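Local coordinates for protein putative mandelate racemase (Salmonella typhimurium, PDB 2O56) that binds magnesium and, as a member of the enolase superfamily, probably acts as a hydro-lyase on a substrate not yet identified, at residues I94-A97 with A98-I102; I197-L200 with G201-M205; L385-E388 with T389-S393. All coordinates share one frame; numbering follows the deposited sequence. Where two conformers were deposited one is given.

Contact 1. Residues I94-A97 with A98-I102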
loop_
_atom_site.group_PDB
_atom_site.type_symbol
_atom_site.label_atom_id
_atom_site.label_comp_id
_atom_site.label_asym_id
_atom_site.label_seq_id
_atom_site.Cartn_x
_atom_site.Cartn_y
_atom_site.Cartn_z
ATOM N N ILE A 94 -5.544 -14.653 -29.711
ATOM C CA ILE A 94 -6.105 -15.607 -30.678
ATOM C C ILE A 94 -7.354 -16.287 -30.123
ATOM O O ILE A 94 -8.390 -16.379 -30.810
ATOM C CB ILE A 94 -5.108 -16.723 -31.036
ATOM C CG1 ILE A 94 -3.743 -16.145 -31.415
ATOM C CG2 ILE A 94 -5.724 -17.691 -32.112
ATOM C CD1 ILE A 94 -3.738 -15.094 -32.539
ATOM N N PHE A 95 -7.258 -16.765 -28.886
ATOM C CA PHE A 95 -8.397 -17.408 -28.255
ATOM C C PHE A 95 -9.614 -16.469 -28.214
ATOM O O PHE A 95 -10.704 -16.820 -28.669
ATOM C CB PHE A 95 -8.055 -17.867 -26.844
ATOM C CG PHE A 95 -8.999 -18.904 -26.340
ATOM C CD1 PHE A 95 -8.681 -20.241 -26.440
ATOM C CD2 PHE A 95 -10.244 -18.554 -25.835
ATOM C CE1 PHE A 95 -9.562 -21.196 -26.018
ATOM C CE2 PHE A 95 -11.142 -19.541 -25.414
ATOM C CZ PHE A 95 -10.781 -20.844 -25.502
ATOM N N SER A 96 -9.382 -15.262 -27.705
ATOM C CA SER A 96 -10.400 -14.231 -27.557
ATOM C C SER A 96 -11.034 -13.826 -28.881
ATOM O O SER A 96 -12.250 -13.695 -28.952
ATOM C CB SER A 96 -9.800 -12.996 -26.922
ATOM O OG SER A 96 -10.786 -12.004 -26.745
ATOM N N ALA A 97 -10.215 -13.613 -29.909
ATOM C CA ALA A 97 -10.719 -13.182 -31.225
ATOM C C ALA A 97 -11.634 -14.217 -31.878
ATOM O O ALA A 97 -12.632 -13.874 -32.526
ATOM C CB ALA A 97 -9.564 -12.796 -32.159
ATOM N N ALA A 98 -11.325 -15.488 -31.683
ATOM C CA ALA A 98 -12.236 -16.545 -32.132
ATOM C C ALA A 98 -13.543 -16.621 -31.355
ATOM O O ALA A 98 -14.591 -16.802 -31.963
ATOM C CB ALA A 98 -11.542 -17.891 -32.159
ATOM N N MET A 99 -13.479 -16.477 -30.027
ATOM C CA MET A 99 -14.668 -16.332 -29.182
ATOM C C MET A 99 -15.536 -15.186 -29.650
ATOM O O MET A 99 -16.756 -15.286 -29.649
ATOM C CB MET A 99 -14.270 -16.042 -27.730
ATOM C CG MET A 99 -13.923 -17.255 -26.897
ATOM S SD MET A 99 -13.296 -16.709 -25.298
ATOM C CE MET A 99 -14.824 -16.627 -24.357
ATOM N N SER A 100 -14.881 -14.078 -30.006
ATOM C CA SER A 100 -15.554 -12.841 -30.366
ATOM C C SER A 100 -16.356 -13.005 -31.649
ATOM O O SER A 100 -17.508 -12.587 -31.707
ATOM C CB SER A 100 -14.523 -11.716 -30.557
ATOM O OG SER A 100 -13.713 -11.563 -29.397
ATOM N N GLY A 101 -15.741 -13.617 -32.665
ATOM C CA GLY A 101 -16.412 -13.891 -33.923
ATOM C C GLY A 101 -17.692 -14.658 -33.718
ATOM O O GLY A 101 -18.733 -14.288 -34.252
ATOM N N ILE A 102 -17.603 -15.724 -32.930
ATOM C CA ILE A 102 -18.746 -16.566 -32.582
ATOM C C ILE A 102 -19.808 -15.789 -31.834
ATOM O O ILE A 102 -20.994 -15.868 -32.168
ATOM C CB ILE A 102 -18.285 -17.777 -31.773
ATOM C CG1 ILE A 102 -17.561 -18.753 -32.715
ATOM C CG2 ILE A 102 -19.452 -18.484 -31.091
ATOM C CD1 ILE A 102 -16.880 -19.873 -32.023
#
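Phe95 and Met99, one turn apart near the start of helix 93-114, form a Met-aromatic contact in one of the two conformers modelled for Met99. In that conformer Met99 SD sits at the ring edge, 82° off the ring normal. Its distance to Phe95 CE2 is 3.6 Å. Phe95 CG stands anti to the backbone N (chi1 -161°), which brings one edge of the ring, CD2 and CE2, within reach of the Met99 sulfur.

The tight part lies one residue further round. Ser96 O accepts two hydrogen bonds from Ser100, from its N at 2.9 Å and from its OG at 2.6 Å, the hydroxyl coming from above the carbonyl plane. Ser100 OG is placed there by lying beside its own backbone N (chi1 -55°). By contrast, the two hydroxyls meet loosely, Ser96 OG standing 4.0 Å from Ser100 OG. Ser96 OG turns instead to Thr299 O, tying this helix of the capping domain to the barrel domain. No solvent side exists: every residue touching here is buried, helices 52-66 and 74-83 covering the apolar flank, and Ile94 packs on Ile94 of a second subunit. The chemistry is therefore divided, sulfur and ring filling the apolar side while the serine hydroxyls satisfy their polarity inside the protein.

Contact 2. Residues I197-L200 with G201-M205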
loop_
_atom_site.group_PDB
_atom_site.type_symbol
_atom_site.label_atom_id
_atom_site.label_comp_id
_atom_site.label_asym_id
_atom_site.label_seq_id
_atom_site.Cartn_x
_atom_site.Cartn_y
_atom_site.Cartn_z
ATOM N N ILE A 197 15.656 10.991 -33.536
ATOM C CA ILE A 197 14.633 9.978 -33.764
ATOM C C ILE A 197 13.242 10.519 -33.437
ATOM O O ILE A 197 12.307 10.362 -34.224
ATOM C CB ILE A 197 14.949 8.689 -32.972
ATOM C CG1 ILE A 197 16.340 8.171 -33.365
ATOM C CG2 ILE A 197 13.893 7.639 -33.231
ATOM C CD1 ILE A 197 16.822 6.971 -32.579
ATOM N N LEU A 198 13.121 11.212 -32.308
ATOM C CA LEU A 198 11.820 11.670 -31.822
ATOM C C LEU A 198 11.483 13.086 -32.303
ATOM O O LEU A 198 10.322 13.461 -32.350
ATOM C CB LEU A 198 11.765 11.606 -30.293
ATOM C CG LEU A 198 11.712 10.190 -29.711
ATOM C CD1 LEU A 198 11.763 10.248 -28.202
ATOM C CD2 LEU A 198 10.450 9.437 -30.186
ATOM N N ARG A 199 12.511 13.857 -32.657
ATOM C CA ARG A 199 12.346 15.237 -33.134
ATOM C C ARG A 199 11.554 15.282 -34.444
ATOM O O ARG A 199 10.701 16.165 -34.639
ATOM C CB ARG A 199 13.734 15.874 -33.314
ATOM C CG ARG A 199 13.770 17.252 -33.976
ATOM C CD ARG A 199 13.350 18.359 -33.042
ATOM N NE ARG A 199 13.816 18.177 -31.672
ATOM C CZ ARG A 199 13.148 18.604 -30.601
ATOM N NH1 ARG A 199 11.993 19.248 -30.747
ATOM N NH2 ARG A 199 13.633 18.385 -29.383
ATOM N N LEU A 200 11.843 14.320 -35.321
ATOM C CA LEU A 200 11.085 14.087 -36.537
ATOM C C LEU A 200 9.585 13.895 -36.272
ATOM O O LEU A 200 8.751 14.597 -36.846
ATOM C CB LEU A 200 11.652 12.877 -37.280
ATOM C CG LEU A 200 11.034 12.525 -38.639
ATOM C CD1 LEU A 200 11.091 13.715 -39.614
ATOM C CD2 LEU A 200 11.745 11.314 -39.226
ATOM N N GLY A 201 9.262 12.940 -35.400
ATOM C CA GLY A 201 7.911 12.750 -34.882
ATOM C C GLY A 201 7.272 14.023 -34.355
ATOM O O GLY A 201 6.135 14.325 -34.709
ATOM N N TYR A 202 7.999 14.769 -33.516
ATOM C CA TYR A 202 7.487 16.032 -32.992
ATOM C C TYR A 202 7.200 17.071 -34.085
ATOM O O TYR A 202 6.188 17.783 -34.022
ATOM C CB TYR A 202 8.456 16.657 -31.982
ATOM C CG TYR A 202 8.015 18.041 -31.575
ATOM C CD1 TYR A 202 7.033 18.211 -30.602
ATOM C CD2 TYR A 202 8.540 19.183 -32.197
ATOM C CE1 TYR A 202 6.598 19.475 -30.244
ATOM C CE2 TYR A 202 8.102 20.440 -31.849
ATOM C CZ TYR A 202 7.138 20.583 -30.878
ATOM O OH TYR A 202 6.703 21.836 -30.523
ATOM N N ASP A 203 8.119 17.187 -35.046
ATOM C CA ASP A 203 7.988 18.180 -36.133
ATOM C C ASP A 203 6.806 17.855 -37.043
ATOM O O ASP A 203 6.060 18.749 -37.436
ATOM C CB ASP A 203 9.262 18.244 -36.978
ATOM C CG ASP A 203 10.417 18.907 -36.256
ATOM O OD1 ASP A 203 10.197 19.663 -35.275
ATOM O OD2 ASP A 203 11.557 18.653 -36.671
ATOM N N ARG A 204 6.628 16.578 -37.369
ATOM C CA ARG A 204 5.429 16.150 -38.089
ATOM C C ARG A 204 4.157 16.508 -37.309
ATOM O O ARG A 204 3.205 17.068 -37.857
ATOM C CB ARG A 204 5.462 14.645 -38.379
ATOM C CG ARG A 204 6.481 14.219 -39.419
ATOM C CD ARG A 204 6.886 12.793 -39.184
ATOM N NE ARG A 204 7.615 12.209 -40.308
ATOM C CZ ARG A 204 8.144 10.991 -40.308
ATOM N NH1 ARG A 204 8.047 10.219 -39.232
ATOM N NH2 ARG A 204 8.782 10.544 -41.381
ATOM N N MET A 205 4.161 16.214 -36.015
ATOM C CA MET A 205 2.982 16.440 -35.187
ATOM C C MET A 205 2.681 17.938 -35.026
ATOM O O MET A 205 1.516 18.351 -35.037
ATOM C CB MET A 205 3.147 15.749 -33.831
ATOM C CG MET A 205 1.876 15.686 -33.016
ATOM S SD MET A 205 0.883 14.261 -33.410
ATOM C CE MET A 205 1.932 12.937 -32.802
HETATM O O HOH W 1 11.557 21.097 -33.263
#
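The isobutyl group of Leu200 packs over one face of the Arg204 guanidinium on helix 195-212, an outer helix of the enolase-superfamily barrel domain. Leu200 CG lies over the centre of that face, 3.6 Å above its plane, with CD2 reaching 3.7 Å from Arg204 NH2. Leu200 gets there with CG anti to its backbone N (chi1 -176°), while Arg204 runs extended from CG to NE past the leucine carbonyl. The guanidinium is held by backbone oxygens of Thr151, Thr175, Met178 and Asp179, which fix its rotation and satisfy its buried nitrogens.

On another side of the helix, Arg199 and Tyr202 lie alongside and point the same way, their flat groups inclined by 68°. Arg199 NH1 comes obliquely to Tyr202 CD2 at 3.7 Å. The bends of Arg199 at chi2 and chi3 turn the guanidinium so that NH1 lies beside Tyr202 and NH2 meets Asp195, one turn earlier, in a salt bridge. Tyr202 OH is hydrogen-bonded to Glu240.

Asp203 faces Arg199 as well, but its carboxylate plane is turned 47° from the guanidinium and the charged groups do not touch. A water bridges them, accepting from Arg199 NH1 at 3.2 Å and donating to Asp203 OD1 at 2.8 Å.

Contact 3. Residues L385-E388 with T389-S393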
loop_
_atom_site.group_PDB
_atom_site.type_symbol
_atom_site.label_atom_id
_atom_site.label_comp_id
_atom_site.label_asym_id
_atom_site.label_seq_id
_atom_site.Cartn_x
_atom_site.Cartn_y
_atom_site.Cartn_z
ATOM N N LEU A 385 -21.994 -10.784 -45.251
ATOM C CA LEU A 385 -21.199 -10.974 -46.470
ATOM C C LEU A 385 -22.146 -11.181 -47.657
ATOM O O LEU A 385 -23.250 -11.712 -47.492
ATOM C CB LEU A 385 -20.299 -12.199 -46.316
ATOM C CG LEU A 385 -19.114 -12.166 -45.351
ATOM C CD1 LEU A 385 -18.416 -13.496 -45.457
ATOM C CD2 LEU A 385 -18.159 -11.021 -45.702
ATOM N N THR A 386 -21.717 -10.779 -48.846
ATOM C CA THR A 386 -22.527 -11.033 -50.057
ATOM C C THR A 386 -22.401 -12.485 -50.464
ATOM O O THR A 386 -21.389 -13.123 -50.149
ATOM C CB THR A 386 -22.051 -10.205 -51.257
ATOM O OG1 THR A 386 -20.727 -10.614 -51.610
ATOM C CG2 THR A 386 -22.071 -8.732 -50.951
ATOM N N GLU A 387 -23.396 -12.990 -51.198
ATOM C CA GLU A 387 -23.343 -14.348 -51.759
ATOM C C GLU A 387 -22.102 -14.593 -52.622
ATOM O O GLU A 387 -21.500 -15.667 -52.570
ATOM C CB GLU A 387 -24.608 -14.657 -52.572
ATOM C CG GLU A 387 -25.853 -14.942 -51.728
ATOM C CD GLU A 387 -25.697 -16.150 -50.815
ATOM O OE1 GLU A 387 -25.061 -17.151 -51.226
ATOM O OE2 GLU A 387 -26.222 -16.100 -49.683
ATOM N N GLU A 388 -21.733 -13.582 -53.403
ATOM C CA GLU A 388 -20.572 -13.644 -54.302
ATOM C C GLU A 388 -19.246 -13.831 -53.554
ATOM O O GLU A 388 -18.409 -14.648 -53.941
ATOM C CB GLU A 388 -20.504 -12.370 -55.149
ATOM C CG GLU A 388 -19.333 -12.328 -56.126
ATOM C CD GLU A 388 -19.477 -11.247 -57.191
ATOM O OE1 GLU A 388 -20.573 -10.651 -57.302
ATOM O OE2 GLU A 388 -18.492 -10.996 -57.919
ATOM N N THR A 389 -19.064 -13.049 -52.494
ATOM C CA THR A 389 -17.923 -13.189 -51.604
ATOM C C THR A 389 -17.886 -14.587 -50.969
ATOM O O THR A 389 -16.839 -15.247 -50.946
ATOM C CB THR A 389 -17.913 -12.055 -50.544
ATOM O OG1 THR A 389 -17.739 -10.789 -51.209
ATOM C CG2 THR A 389 -16.774 -12.235 -49.559
ATOM N N MET A 390 -19.033 -15.049 -50.485
ATOM C CA MET A 390 -19.081 -16.346 -49.832
ATOM C C MET A 390 -18.781 -17.501 -50.778
ATOM O O MET A 390 -18.124 -18.473 -50.393
ATOM C CB MET A 390 -20.408 -16.525 -49.135
ATOM C CG MET A 390 -20.570 -15.591 -47.937
ATOM S SD MET A 390 -21.897 -16.135 -46.840
ATOM C CE MET A 390 -23.333 -15.368 -47.605
ATOM N N LYS A 391 -19.240 -17.374 -52.021
ATOM C CA LYS A 391 -18.959 -18.353 -53.078
ATOM C C LYS A 391 -17.474 -18.546 -53.335
ATOM O O LYS A 391 -17.033 -19.671 -53.506
ATOM C CB LYS A 391 -19.665 -17.958 -54.381
ATOM C CG LYS A 391 -20.731 -18.935 -54.836
ATOM C CD LYS A 391 -22.111 -18.293 -54.848
ATOM C CE LYS A 391 -22.962 -18.774 -53.681
ATOM N NZ LYS A 391 -22.511 -18.223 -52.366
ATOM N N LYS A 392 -16.704 -17.454 -53.353
ATOM C CA LYS A 392 -15.280 -17.533 -53.690
ATOM C C LYS A 392 -14.305 -17.493 -52.501
ATOM O O LYS A 392 -13.097 -17.363 -52.687
ATOM C CB LYS A 392 -14.900 -16.490 -54.757
ATOM C CG LYS A 392 -15.021 -15.043 -54.339
ATOM C CD LYS A 392 -14.350 -14.122 -55.360
ATOM C CE LYS A 392 -14.323 -12.672 -54.866
ATOM N NZ LYS A 392 -15.477 -11.863 -55.368
ATOM N N SER A 393 -14.819 -17.613 -51.282
ATOM C CA SER A 393 -13.970 -17.578 -50.093
ATOM C C SER A 393 -13.737 -18.983 -49.577
ATOM O O SER A 393 -14.693 -19.685 -49.286
ATOM C CB SER A 393 -14.652 -16.777 -48.983
ATOM O OG SER A 393 -14.767 -15.412 -49.299
#
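Thr386 is the N-cap of the short helix 387-392, and its OG1 accepts from Thr389 N at 3.1 Å with a nearly straight N-H (165°). The two threonine side chains cross at about a right angle, bringing Thr389 OG1 to 3.0 Å from Thr386 OG1. The cap depends on the Thr386 hydroxyl being tucked between its own backbone N and carbonyl carbon (chi1 64°), which aims it at the first turn.

Next to the cap, Leu385 CB and CD1 lie against Met390 CG, the nearer contact 3.8 Å from CB. Met390 CE curls back to Glu387 OE2 and Leu385 O, and the latter is buried here without a polar partner.

On the solvent-exposed side of the helix, Lys391 bends at three successive torsions to bring its ammonium back toward Glu387. Its NZ makes a salt bridge to Glu387 OE1 at 3.0 Å, on the anti side of the carboxylate. The same NZ also bonds Glu387 O at 2.8 Å, approaching from the face of the carbonyl plane opposite to Lys391 N.

Further out, Leu385 and Met390 both rest on Phe41 of strand 39-44, joining this helix to the antiparallel sheet. Backbone hydrogen bonds between Thr386 and Thr361 position the cap, and Thr389 OG1 makes a weak hydrogen bond to Thr361 O.

How the contacts relate
The three contacts follow one another along the chain and do not touch. Contacts 1 and 3 are the nearer pair, with centres 22 Å apart and nearest atoms about 11 Å apart; contact 3 packs on the antiparallel sheet, which Ile102 of contact 1 also meets through Val30 and Ile32. Contact 2 lies across the chain's centre from both, its centre 37 Å from that of contact 1 and 44 Å from that of contact 3. The magnesium site of Glu221, Glu247 and Glu273 falls between: the side chain of Ala97 is about 11 Å from that of Glu273, and Gly201 about 12 Å from the side chain of Glu221. Contact 3 is remote from the metal.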